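Local coordinates for protein TCR beta chain (PDB 6LIR) that forms the beta subunit of the chicken alpha-beta T-cell receptor, whose paired variable domains probably recognise antigenic peptides presented by MHC molecules, at residues N25-L33 with Q41-V49; A78-A89 with N100-V109. All coordinates share one frame; numbering follows the deposited sequence.

Contact 1. Residues N25-L33 with Q41-V49; sequences NHDYMSWYL and QLIYSSYGV
Strands 28-33 and 41-46 run antiparallel at 140° and pair Met29 with Ser46, Trp31 with Tyr44 and Leu33 with Gln41. This is the C-C' hairpin of an immunoglobulin V domain, and it carries a classic beta bulge: Ile43 and Tyr44 both sit opposite Trp31. The Trp31 N-H bonds to Tyr44 O, 2.8 Å from Trp31 N, while Trp31 O takes the N-H of Ile43 instead, at 2.8 Å from Ile43 N. The extra residue advances the register by one, so Tyr32 pairs with Leu42 beyond it.

On the face that bears Ser30, Tyr32 and Leu42, the leucine lies over the tyrosine. With CG anti to the backbone N (chi1 -169°), Leu42 sends CD1 above one face of the Tyr32 ring, 3.7 Å from its centroid and shifted toward the phenolic end, where CD1 is 3.4 Å from Tyr32 CZ. The same methyl reaches Ser30 CB, and Phe99 of the TCR alpha chain meets the Tyr32 ring edge-to-face, which places this face at the receptor's chain interface.

On the opposite face Trp31 points into the domain core, where its indole N-H bonds to Phe71 O and its rings meet Phe71. Beside it, Ile43 brings CD1 to within 3.6 Å of Leu33 CB, with Leu73 and Tyr61 also against the isoleucine.

At the loop end, Tyr28 and Tyr47 lie side by side with planes 25° apart. They touch along their edges and do not stack, and the hydroxyl of Tyr47 goes on to Lys94. The two edges run alongside each other, Tyr28 CD1 to Tyr47 CD1 and Tyr28 CE1 to Tyr47 CE1, both at 3.6 Å.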
# COMPACT_ATOMS: atom_id res chain seq x y z
N ASN B 25 -5.97 -13.75 -22.92
CA ASN B 25 -5.41 -14.68 -23.91
C ASN B 25 -3.91 -14.49 -24.05
O ASN B 25 -3.34 -14.66 -25.14
CB ASN B 25 -6.11 -14.55 -25.26
CG ASN B 25 -5.87 -15.74 -26.16
OD1 ASN B 25 -5.87 -16.89 -25.70
ND2 ASN B 25 -5.65 -15.49 -27.44
N HIS B 26 -3.24 -14.12 -22.96
CA HIS B 26 -1.81 -13.84 -23.00
C HIS B 26 -1.02 -15.14 -22.99
O HIS B 26 -1.33 -16.06 -22.23
CB HIS B 26 -1.40 -12.98 -21.81
CG HIS B 26 -1.67 -11.52 -22.00
ND1 HIS B 26 -1.48 -10.60 -20.99
CD2 HIS B 26 -2.11 -10.83 -23.07
CE1 HIS B 26 -1.79 -9.39 -21.44
NE2 HIS B 26 -2.17 -9.51 -22.70
N ASP B 27 0.01 -15.20 -23.83
CA ASP B 27 0.83 -16.40 -23.85
C ASP B 27 1.85 -16.41 -22.71
O ASP B 27 2.15 -17.47 -22.16
CB ASP B 27 1.57 -16.53 -25.19
CG ASP B 27 0.63 -16.73 -26.36
OD1 ASP B 27 -0.50 -17.24 -26.14
OD2 ASP B 27 1.01 -16.39 -27.50
N TYR B 28 2.35 -15.24 -22.32
CA TYR B 28 3.35 -15.16 -21.27
C TYR B 28 2.66 -14.92 -19.93
O TYR B 28 1.81 -14.03 -19.81
CB TYR B 28 4.35 -14.04 -21.55
CG TYR B 28 5.50 -13.98 -20.56
CD1 TYR B 28 6.61 -14.81 -20.70
CD2 TYR B 28 5.47 -13.09 -19.49
CE1 TYR B 28 7.65 -14.76 -19.80
CE2 TYR B 28 6.51 -13.04 -18.58
CZ TYR B 28 7.60 -13.87 -18.74
OH TYR B 28 8.64 -13.82 -17.84
N MET B 29 3.03 -15.72 -18.94
CA MET B 29 2.64 -15.48 -17.56
C MET B 29 3.87 -15.68 -16.69
O MET B 29 4.83 -16.34 -17.08
CB MET B 29 1.50 -16.39 -17.12
CG MET B 29 0.24 -16.22 -17.95
SD MET B 29 -1.12 -17.21 -17.30
CE MET B 29 -1.39 -16.40 -15.73
N SER B 30 3.82 -15.13 -15.48
CA SER B 30 4.99 -15.22 -14.62
C SER B 30 4.57 -15.01 -13.17
O SER B 30 3.50 -14.48 -12.88
CB SER B 30 6.05 -14.19 -15.02
OG SER B 30 5.54 -12.88 -14.92
N TRP B 31 5.46 -15.42 -12.27
CA TRP B 31 5.29 -15.25 -10.84
C TRP B 31 6.52 -14.55 -10.30
O TRP B 31 7.65 -14.95 -10.59
CB TRP B 31 5.09 -16.60 -10.13
CG TRP B 31 3.66 -17.08 -10.10
CD1 TRP B 31 3.11 -18.08 -10.84
CD2 TRP B 31 2.60 -16.57 -9.27
NE1 TRP B 31 1.78 -18.24 -10.53
CE2 TRP B 31 1.44 -17.32 -9.57
CE3 TRP B 31 2.52 -15.56 -8.30
CZ2 TRP B 31 0.22 -17.10 -8.93
CZ3 TRP B 31 1.30 -15.34 -7.68
CH2 TRP B 31 0.17 -16.10 -8.00
N TYR B 32 6.30 -13.50 -9.51
CA TYR B 32 7.36 -12.64 -9.01
C TYR B 32 7.29 -12.59 -7.49
O TYR B 32 6.22 -12.72 -6.90
CB TYR B 32 7.23 -11.21 -9.57
CG TYR B 32 7.84 -11.02 -10.93
CD1 TYR B 32 9.19 -10.72 -11.08
CD2 TYR B 32 7.06 -11.14 -12.09
CE1 TYR B 32 9.75 -10.54 -12.33
CE2 TYR B 32 7.62 -10.96 -13.34
CZ TYR B 32 8.97 -10.66 -13.45
OH TYR B 32 9.54 -10.48 -14.69
N LEU B 33 8.45 -12.42 -6.87
CA LEU B 33 8.54 -12.36 -5.42
C LEU B 33 8.99 -10.96 -5.01
O LEU B 33 9.98 -10.45 -5.53
CB LEU B 33 9.53 -13.40 -4.89
CG LEU B 33 9.59 -13.62 -3.38
CD1 LEU B 33 8.77 -14.84 -3.01
CD2 LEU B 33 11.03 -13.79 -2.93
N GLN B 41 11.61 -10.28 -8.00
CA GLN B 41 12.45 -11.36 -8.49
C GLN B 41 11.58 -12.45 -9.11
O GLN B 41 10.64 -12.94 -8.47
CB GLN B 41 13.30 -11.95 -7.37
CG GLN B 41 14.15 -10.92 -6.65
CD GLN B 41 14.98 -11.53 -5.54
OE1 GLN B 41 14.85 -11.16 -4.37
NE2 GLN B 41 15.84 -12.48 -5.90
N LEU B 42 11.89 -12.80 -10.35
CA LEU B 42 11.17 -13.85 -11.07
C LEU B 42 11.36 -15.21 -10.42
O LEU B 42 12.49 -15.70 -10.31
CB LEU B 42 11.60 -13.89 -12.53
CG LEU B 42 10.67 -14.78 -13.37
CD1 LEU B 42 9.46 -13.99 -13.84
CD2 LEU B 42 11.41 -15.38 -14.55
N ILE B 43 10.26 -15.81 -9.99
CA ILE B 43 10.26 -17.16 -9.43
C ILE B 43 10.13 -18.20 -10.54
O ILE B 43 10.93 -19.14 -10.63
CB ILE B 43 9.12 -17.32 -8.40
CG1 ILE B 43 9.16 -16.18 -7.38
CG2 ILE B 43 9.21 -18.67 -7.71
CD1 ILE B 43 7.97 -16.19 -6.45
N TYR B 44 9.12 -18.05 -11.38
CA TYR B 44 8.82 -18.98 -12.45
C TYR B 44 8.08 -18.21 -13.53
O TYR B 44 7.30 -17.30 -13.22
CB TYR B 44 7.94 -20.14 -11.96
CG TYR B 44 8.63 -21.48 -11.81
CD1 TYR B 44 8.84 -22.30 -12.91
CD2 TYR B 44 9.04 -21.93 -10.57
CE1 TYR B 44 9.45 -23.53 -12.78
CE2 TYR B 44 9.66 -23.16 -10.42
CZ TYR B 44 9.86 -23.96 -11.53
OH TYR B 44 10.48 -25.18 -11.39
N SER B 45 8.32 -18.56 -14.78
CA SER B 45 7.62 -17.96 -15.91
C SER B 45 7.11 -19.06 -16.82
O SER B 45 7.42 -20.24 -16.64
CB SER B 45 8.52 -16.99 -16.68
OG SER B 45 9.53 -17.69 -17.40
N SER B 46 6.35 -18.66 -17.84
CA SER B 46 5.75 -19.61 -18.77
C SER B 46 5.55 -18.90 -20.10
O SER B 46 4.92 -17.84 -20.14
CB SER B 46 4.41 -20.13 -18.23
OG SER B 46 3.72 -20.86 -19.23
N TYR B 47 6.06 -19.50 -21.17
CA TYR B 47 5.89 -18.92 -22.50
C TYR B 47 4.64 -19.43 -23.20
O TYR B 47 4.32 -18.96 -24.29
CB TYR B 47 7.12 -19.21 -23.37
CG TYR B 47 8.44 -18.71 -22.82
CD1 TYR B 47 8.51 -17.56 -22.04
CD2 TYR B 47 9.63 -19.38 -23.10
CE1 TYR B 47 9.72 -17.10 -21.55
CE2 TYR B 47 10.84 -18.92 -22.61
CZ TYR B 47 10.88 -17.78 -21.83
OH TYR B 47 12.08 -17.32 -21.33
N GLY B 48 3.91 -20.35 -22.58
CA GLY B 48 2.76 -20.97 -23.21
C GLY B 48 2.26 -22.12 -22.38
O GLY B 48 2.83 -22.46 -21.33
N VAL B 49 1.16 -22.71 -22.85
CA VAL B 49 0.54 -23.83 -22.16
C VAL B 49 1.55 -24.95 -21.94
O VAL B 49 2.31 -25.32 -22.85
CB VAL B 49 -0.69 -24.34 -22.94
CG1 VAL B 49 -1.41 -25.42 -22.14
CG2 VAL B 49 -1.63 -23.19 -23.24

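Contact 2. Residues A78-A89 with N100-V109; sequences AKKNHSAIYFCA and NFGQGTRLTV
Ser83 OG is gripped from two sides: it accepts the N-H of Val109 in a nearly straight bond, 2.9 Å from Val109 N, and makes a weak bond of its own to Lys80 O. The CG2 methyl of Val109 then tucks under the 3-10 turn, touching Lys79 O and His82 CB.

Strands 84-89 and 105-109 are the F-G hairpin of the V domain, joined by paired backbone bonds such as Tyr86 N to Thr105 O at 2.7 Å. Tyr86 lays its ring obliquely against Leu107, CE1 being 3.7 Å from Leu107 CB. Its hydroxyl bonds in plane to a lone pair of His82 O, four residues back, a tyrosine corner, and also meets Tyr61 OH. A phenylalanine here would probably leave His82 O and Tyr61 OH without that shared partner and the turn less firmly tied to the strand.

Further on, Phe101-Gly102-Gln103-Gly104 is the FGxG motif of the J segment. Ala89 CB sits over the centre of the Phe101 ring, 3.7 Å from its centroid, and Phe87 lays CE1 3.6 Å from Gly104 CA, where any side chain would clash.

Arg106 CD rests 3.6 Å from Ile85 CG1, so the stem packs within the hairpin while the charged end, through NH2, forms a salt bridge with Asp149 and so ties the hairpin to the constant domain.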
# COMPACT_ATOMS: atom_id res chain seq x y z
N ALA B 78 6.64 -25.39 2.84
CA ALA B 78 6.62 -23.98 3.21
C ALA B 78 7.51 -23.67 4.41
O ALA B 78 7.47 -24.36 5.43
CB ALA B 78 5.18 -23.55 3.50
N LYS B 79 8.31 -22.63 4.25
CA LYS B 79 9.34 -22.21 5.18
C LYS B 79 9.16 -20.72 5.42
O LYS B 79 8.54 -20.02 4.63
CB LYS B 79 10.75 -22.48 4.64
CG LYS B 79 11.12 -23.95 4.49
CD LYS B 79 11.59 -24.55 5.80
CE LYS B 79 11.13 -25.99 5.94
NZ LYS B 79 9.68 -26.07 6.26
N LYS B 80 9.69 -20.25 6.55
CA LYS B 80 9.70 -18.81 6.82
C LYS B 80 10.24 -18.05 5.62
O LYS B 80 9.75 -16.97 5.27
CB LYS B 80 10.55 -18.50 8.05
CG LYS B 80 10.05 -19.11 9.34
CD LYS B 80 8.90 -18.31 9.93
CE LYS B 80 9.38 -17.38 11.04
NZ LYS B 80 9.19 -17.97 12.39
N ASN B 81 11.27 -18.60 4.98
CA ASN B 81 11.83 -18.03 3.77
C ASN B 81 10.80 -17.85 2.64
O ASN B 81 11.05 -17.05 1.73
CB ASN B 81 12.95 -18.99 3.36
CG ASN B 81 13.44 -18.79 1.95
OD1 ASN B 81 13.63 -19.78 1.23
ND2 ASN B 81 13.73 -17.56 1.57
N HIS B 82 9.65 -18.54 2.69
CA HIS B 82 8.58 -18.30 1.71
C HIS B 82 7.79 -17.01 1.93
O HIS B 82 7.12 -16.55 1.00
CB HIS B 82 7.65 -19.51 1.65
CG HIS B 82 8.26 -20.67 0.91
ND1 HIS B 82 8.67 -21.81 1.55
CD2 HIS B 82 8.59 -20.82 -0.39
CE1 HIS B 82 9.21 -22.64 0.67
NE2 HIS B 82 9.17 -22.06 -0.52
N SER B 83 7.82 -16.42 3.13
CA SER B 83 6.92 -15.30 3.42
C SER B 83 7.28 -14.09 2.57
O SER B 83 8.43 -13.63 2.58
CB SER B 83 6.99 -14.96 4.90
OG SER B 83 6.70 -16.09 5.70
N ALA B 84 6.29 -13.55 1.87
CA ALA B 84 6.53 -12.56 0.83
C ALA B 84 5.19 -12.08 0.29
O ALA B 84 4.13 -12.60 0.65
CB ALA B 84 7.39 -13.11 -0.30
N ILE B 85 5.25 -11.07 -0.57
CA ILE B 85 4.13 -10.72 -1.43
C ILE B 85 4.44 -11.27 -2.82
O ILE B 85 5.52 -11.01 -3.37
CB ILE B 85 3.90 -9.20 -1.48
CG1 ILE B 85 3.70 -8.65 -0.07
CG2 ILE B 85 2.68 -8.88 -2.34
CD1 ILE B 85 3.38 -7.16 -0.04
N TYR B 86 3.51 -12.04 -3.37
CA TYR B 86 3.71 -12.72 -4.64
C TYR B 86 2.88 -12.02 -5.69
O TYR B 86 1.69 -11.75 -5.48
CB TYR B 86 3.29 -14.20 -4.55
CG TYR B 86 4.21 -15.05 -3.71
CD1 TYR B 86 4.19 -14.97 -2.32
CD2 TYR B 86 5.09 -15.95 -4.30
CE1 TYR B 86 5.03 -15.75 -1.55
CE2 TYR B 86 5.93 -16.74 -3.53
CZ TYR B 86 5.89 -16.63 -2.15
OH TYR B 86 6.73 -17.40 -1.37
N PHE B 87 3.50 -11.71 -6.83
CA PHE B 87 2.81 -11.02 -7.91
C PHE B 87 2.82 -11.91 -9.14
O PHE B 87 3.88 -12.38 -9.57
CB PHE B 87 3.49 -9.68 -8.23
CG PHE B 87 3.18 -8.60 -7.22
CD1 PHE B 87 1.98 -7.91 -7.27
CD2 PHE B 87 4.11 -8.26 -6.25
CE1 PHE B 87 1.69 -6.92 -6.35
CE2 PHE B 87 3.83 -7.25 -5.32
CZ PHE B 87 2.62 -6.58 -5.38
N CYS B 88 1.64 -12.14 -9.69
CA CYS B 88 1.50 -12.75 -11.00
C CYS B 88 1.44 -11.66 -12.06
O CYS B 88 0.88 -10.58 -11.83
CB CYS B 88 0.25 -13.62 -11.09
SG CYS B 88 -0.14 -14.07 -12.78
N ALA B 89 2.03 -11.94 -13.22
CA ALA B 89 2.05 -10.97 -14.30
C ALA B 89 1.89 -11.70 -15.62
O ALA B 89 2.17 -12.90 -15.73
CB ALA B 89 3.35 -10.16 -14.30
N ASN B 100 1.30 -7.02 -17.38
CA ASN B 100 0.11 -6.69 -16.61
C ASN B 100 0.19 -7.48 -15.32
O ASN B 100 0.29 -8.71 -15.34
CB ASN B 100 -1.16 -7.05 -17.38
CG ASN B 100 -1.53 -6.00 -18.42
OD1 ASN B 100 -0.66 -5.39 -19.04
ND2 ASN B 100 -2.83 -5.80 -18.61
N PHE B 101 0.11 -6.78 -14.19
CA PHE B 101 0.32 -7.44 -12.91
C PHE B 101 -1.01 -7.63 -12.21
O PHE B 101 -1.96 -6.86 -12.41
CB PHE B 101 1.24 -6.62 -12.01
CG PHE B 101 2.70 -6.76 -12.33
CD1 PHE B 101 3.27 -6.03 -13.35
CD2 PHE B 101 3.50 -7.61 -11.58
CE1 PHE B 101 4.61 -6.16 -13.64
CE2 PHE B 101 4.84 -7.74 -11.87
CZ PHE B 101 5.40 -7.01 -12.90
N GLY B 102 -1.06 -8.63 -11.34
CA GLY B 102 -2.18 -8.75 -10.44
C GLY B 102 -1.94 -7.89 -9.22
O GLY B 102 -0.90 -7.27 -9.04
N GLN B 103 -2.95 -7.87 -8.36
CA GLN B 103 -2.87 -7.04 -7.16
C GLN B 103 -1.96 -7.65 -6.10
O GLN B 103 -1.59 -6.95 -5.15
CB GLN B 103 -4.27 -6.75 -6.63
CG GLN B 103 -4.90 -5.64 -7.45
CD GLN B 103 -6.39 -5.50 -7.27
OE1 GLN B 103 -7.00 -4.55 -7.76
NE2 GLN B 103 -7.00 -6.44 -6.55
N GLY B 104 -1.59 -8.92 -6.24
CA GLY B 104 -0.62 -9.49 -5.33
C GLY B 104 -1.20 -10.32 -4.21
O GLY B 104 -2.29 -10.04 -3.69
N THR B 105 -0.47 -11.36 -3.83
CA THR B 105 -0.88 -12.29 -2.79
C THR B 105 0.11 -12.14 -1.64
O THR B 105 1.31 -12.35 -1.82
CB THR B 105 -0.87 -13.73 -3.28
OG1 THR B 105 -1.79 -13.89 -4.37
CG2 THR B 105 -1.26 -14.68 -2.15
N ARG B 106 -0.40 -11.78 -0.46
CA ARG B 106 0.46 -11.71 0.71
C ARG B 106 0.43 -13.07 1.39
O ARG B 106 -0.62 -13.51 1.88
CB ARG B 106 0.03 -10.63 1.69
CG ARG B 106 0.80 -10.72 3.00
CD ARG B 106 2.12 -9.97 2.94
NE ARG B 106 2.57 -9.54 4.26
CZ ARG B 106 3.60 -10.09 4.91
NH1 ARG B 106 4.28 -11.09 4.36
NH2 ARG B 106 3.94 -9.64 6.11
N LEU B 107 1.57 -13.73 1.41
CA LEU B 107 1.71 -15.06 1.97
C LEU B 107 2.59 -14.97 3.21
O LEU B 107 3.66 -14.35 3.18
CB LEU B 107 2.34 -16.01 0.94
CG LEU B 107 2.30 -17.52 1.19
CD1 LEU B 107 2.05 -18.25 -0.12
CD2 LEU B 107 3.60 -17.98 1.81
N THR B 108 2.12 -15.56 4.30
CA THR B 108 2.87 -15.62 5.54
C THR B 108 2.98 -17.08 5.95
O THR B 108 1.97 -17.80 6.00
CB THR B 108 2.19 -14.81 6.66
OG1 THR B 108 1.77 -13.54 6.14
CG2 THR B 108 3.15 -14.57 7.81
N VAL B 109 4.20 -17.53 6.24
CA VAL B 109 4.44 -18.89 6.70
C VAL B 109 4.67 -18.84 8.20
O VAL B 109 5.61 -18.19 8.67
CB VAL B 109 5.63 -19.53 5.98
CG1 VAL B 109 5.94 -20.89 6.60
CG2 VAL B 109 5.33 -19.68 4.50

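Both contacts are hairpins of one variable-domain sheet, their centres about 14 Å apart, and they follow in series: 25-33 with 41-49 closes before 78-89 with 100-109 opens. Across the sheet the strands run 40-46, 28-34, 84-91, 100-110, so the two hairpins share the seam between 28-34 and 84-91. There Tyr32 N probably bonds to Phe87 O and Ser30 N to Ala89 O, while Leu33 CD1 packs against Ala84 and Tyr86. One face of the joined sheet, with Tyr32, Phe87 and Phe101, meets the TCR alpha chain; the other, with Trp31 and the Cys20-Cys88 disulfide, lines the domain core.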